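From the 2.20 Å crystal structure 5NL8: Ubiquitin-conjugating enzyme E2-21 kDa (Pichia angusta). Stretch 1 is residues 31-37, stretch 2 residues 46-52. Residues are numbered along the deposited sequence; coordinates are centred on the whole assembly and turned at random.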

# COMPACT_ATOMS: atom_id res chain seq x y z
N THR A 31 -7.87 -10.59 0.61
CA THR A 31 -6.45 -10.31 0.81
C THR A 31 -6.21 -8.81 0.96
O THR A 31 -5.23 -8.39 1.55
CB THR A 31 -5.60 -10.83 -0.36
OG1 THR A 31 -5.85 -10.05 -1.53
CG2 THR A 31 -5.90 -12.29 -0.65
N GLY A 32 -7.12 -8.01 0.40
CA GLY A 32 -7.03 -6.56 0.54
C GLY A 32 -6.68 -5.82 -0.73
O GLY A 32 -6.71 -4.59 -0.77
N ILE A 33 -6.35 -6.56 -1.78
CA ILE A 33 -6.08 -5.95 -3.08
C ILE A 33 -7.38 -5.44 -3.70
O ILE A 33 -8.33 -6.20 -3.88
CB ILE A 33 -5.42 -6.95 -4.05
CG1 ILE A 33 -4.11 -7.47 -3.46
CG2 ILE A 33 -5.18 -6.30 -5.40
CD1 ILE A 33 -3.44 -8.51 -4.33
N VAL A 34 -7.41 -4.15 -4.02
CA VAL A 34 -8.60 -3.55 -4.59
C VAL A 34 -8.41 -3.22 -6.07
O VAL A 34 -9.31 -3.44 -6.88
CB VAL A 34 -9.00 -2.27 -3.83
CG1 VAL A 34 -10.22 -1.62 -4.48
CG2 VAL A 34 -9.29 -2.60 -2.38
N ASP A 35 -7.24 -2.70 -6.43
CA ASP A 35 -6.98 -2.39 -7.84
C ASP A 35 -5.50 -2.45 -8.19
O ASP A 35 -4.64 -2.40 -7.31
CB ASP A 35 -7.55 -1.01 -8.19
CG ASP A 35 -7.74 -0.82 -9.69
OD1 ASP A 35 -7.69 -1.82 -10.44
OD2 ASP A 35 -7.94 0.34 -10.12
N LEU A 36 -5.21 -2.58 -9.49
CA LEU A 36 -3.84 -2.63 -10.00
C LEU A 36 -3.81 -2.32 -11.50
O LEU A 36 -4.58 -2.88 -12.26
CB LEU A 36 -3.22 -4.01 -9.75
CG LEU A 36 -1.85 -4.29 -10.37
CD1 LEU A 36 -0.76 -3.48 -9.67
CD2 LEU A 36 -1.52 -5.77 -10.31
N HIS A 37 -2.91 -1.42 -11.91
CA HIS A 37 -2.75 -1.12 -13.34
C HIS A 37 -1.47 -0.34 -13.61
O HIS A 37 -0.94 0.30 -12.71
CB HIS A 37 -3.96 -0.34 -13.88
CG HIS A 37 -4.20 0.97 -13.19
ND1 HIS A 37 -3.61 2.14 -13.61
CD2 HIS A 37 -4.98 1.29 -12.13
CE1 HIS A 37 -4.00 3.13 -12.82
NE2 HIS A 37 -4.83 2.64 -11.92
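Stretch 2 (46-52) WSAVIRG

Six backbone hydrogen bonds fix stretch 2 against stretch 1. At one end, Ser47 N donates to His37 O at 2.8 Å with an N-H...O angle of 170°, and His37 N donates to Ser47 O at 2.9 Å and 159°; this reciprocal pair is the signature of an antiparallel hydrogen-bonded register. The same exchange recurs at Asp35 and Val49, where Val49 N reaches Asp35 O at 2.9 Å (165°) and Asp35 N reaches Val49 O at 3.0 Å (156°). Val49 O also accepts from Val34 N at 2.8 Å and 148°, so one carbonyl serves two successive amides. Beyond it, Arg51 N donates to Gly32 O at 2.8 Å and 165°.

The double acceptance marks a beta bulge. Ile33 pairs with Ile50 but Asp35 pairs with Val49, a register shift of one, and the extra residue, Val34, has phi/psi of -108/-41°, away from the extended values of its strand neighbours. Stretch 2 is strand from Trp46 through Arg51 and lies along strand 33-37 at 175° between N-to-C directions, with the axes approaching to 4.4 Å. Alongside the hydrogen bonds run CA-H...O contacts: Ile50 CA to Gly32 O and Ala48 CA to Asp35 O, each 3.3 Å, and Leu36 CA to Ser47 O, 3.4 Å.

Gly32, at phi/psi 111/-7°, adopts a conformation in which a CB would be jammed against the preceding carbonyl oxygen; an ideal CB would also stand only 3.2 Å from Arg51 O.

Water 1 donates a weak hydrogen bond to Asp35 OD2 at 3.4 Å and forms another weak one with Ser47 OG, also at 3.4 Å, and thus links the two strands through side chains on the same face of the sheet. Within stretch 1, Leu36 N makes a weak bond to Asp35 OD1 at 2.8 Å, its angle only 138°.

Packing follows the alternation of the strands. On the face carrying Asp35, His37, Ser47 and Val49, Ser47 CB lies over the His37 ring, 4.2 Å from its centroid and 25° off the normal, a CH-pi contact; Asp35 CB and Val49 CB are 3.9 Å apart. On the other face, Leu36 CD1 meets Ala48 CB at 4.1 Å and Trp46 CE3 at 3.9 Å. At the bulge, Val34 points toward stretch 2: its CB is 3.8 Å from Val49 CG1, and its CG2 lies over one face of the Arg51 guanidinium, 3.9 Å from NH1. Together the stretches bury 579 Å², both sides summed.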

# COMPACT_ATOMS: atom_id res chain seq x y z
N TRP A 46 3.89 0.75 -11.72
CA TRP A 46 2.52 0.35 -11.41
C TRP A 46 1.84 1.22 -10.36
O TRP A 46 2.47 1.73 -9.45
CB TRP A 46 2.50 -1.10 -10.93
CG TRP A 46 3.01 -2.05 -11.93
CD1 TRP A 46 4.31 -2.38 -12.17
CD2 TRP A 46 2.23 -2.79 -12.88
NE1 TRP A 46 4.39 -3.28 -13.20
CE2 TRP A 46 3.12 -3.55 -13.65
CE3 TRP A 46 0.86 -2.88 -13.14
CZ2 TRP A 46 2.70 -4.40 -14.67
CZ3 TRP A 46 0.44 -3.71 -14.16
CH2 TRP A 46 1.35 -4.47 -14.91
N SER A 47 0.52 1.35 -10.51
CA SER A 47 -0.33 1.96 -9.51
C SER A 47 -1.27 0.90 -8.92
O SER A 47 -1.87 0.13 -9.67
CB SER A 47 -1.14 3.10 -10.12
OG SER A 47 -2.11 3.59 -9.21
N ALA A 48 -1.37 0.86 -7.60
CA ALA A 48 -2.26 -0.10 -6.95
C ALA A 48 -3.15 0.56 -5.91
O ALA A 48 -2.87 1.67 -5.45
CB ALA A 48 -1.46 -1.24 -6.32
N VAL A 49 -4.23 -0.12 -5.54
CA VAL A 49 -5.10 0.33 -4.47
C VAL A 49 -5.37 -0.83 -3.51
O VAL A 49 -5.81 -1.90 -3.95
CB VAL A 49 -6.45 0.87 -5.00
CG1 VAL A 49 -7.38 1.21 -3.84
CG2 VAL A 49 -6.22 2.10 -5.88
N ILE A 50 -5.09 -0.62 -2.23
CA ILE A 50 -5.30 -1.66 -1.21
C ILE A 50 -6.19 -1.20 -0.05
O ILE A 50 -6.25 -0.01 0.27
CB ILE A 50 -3.97 -2.17 -0.61
CG1 ILE A 50 -3.23 -1.05 0.12
CG2 ILE A 50 -3.10 -2.80 -1.69
CD1 ILE A 50 -2.00 -1.51 0.88
N ARG A 51 -6.86 -2.16 0.57
CA ARG A 51 -7.72 -1.90 1.72
C ARG A 51 -7.03 -2.32 3.02
O ARG A 51 -6.37 -3.36 3.07
CB ARG A 51 -9.06 -2.63 1.57
CG ARG A 51 -9.99 -2.52 2.78
CD ARG A 51 -11.33 -3.24 2.55
NE ARG A 51 -12.16 -2.58 1.54
CZ ARG A 51 -12.41 -3.07 0.33
NH1 ARG A 51 -11.90 -4.23 -0.04
NH2 ARG A 51 -13.18 -2.39 -0.51
N GLY A 52 -7.17 -1.50 4.06
CA GLY A 52 -6.65 -1.85 5.37
C GLY A 52 -7.28 -3.12 5.91
O GLY A 52 -8.50 -3.28 5.86
O HOH W 1 -5.07 1.97 -9.15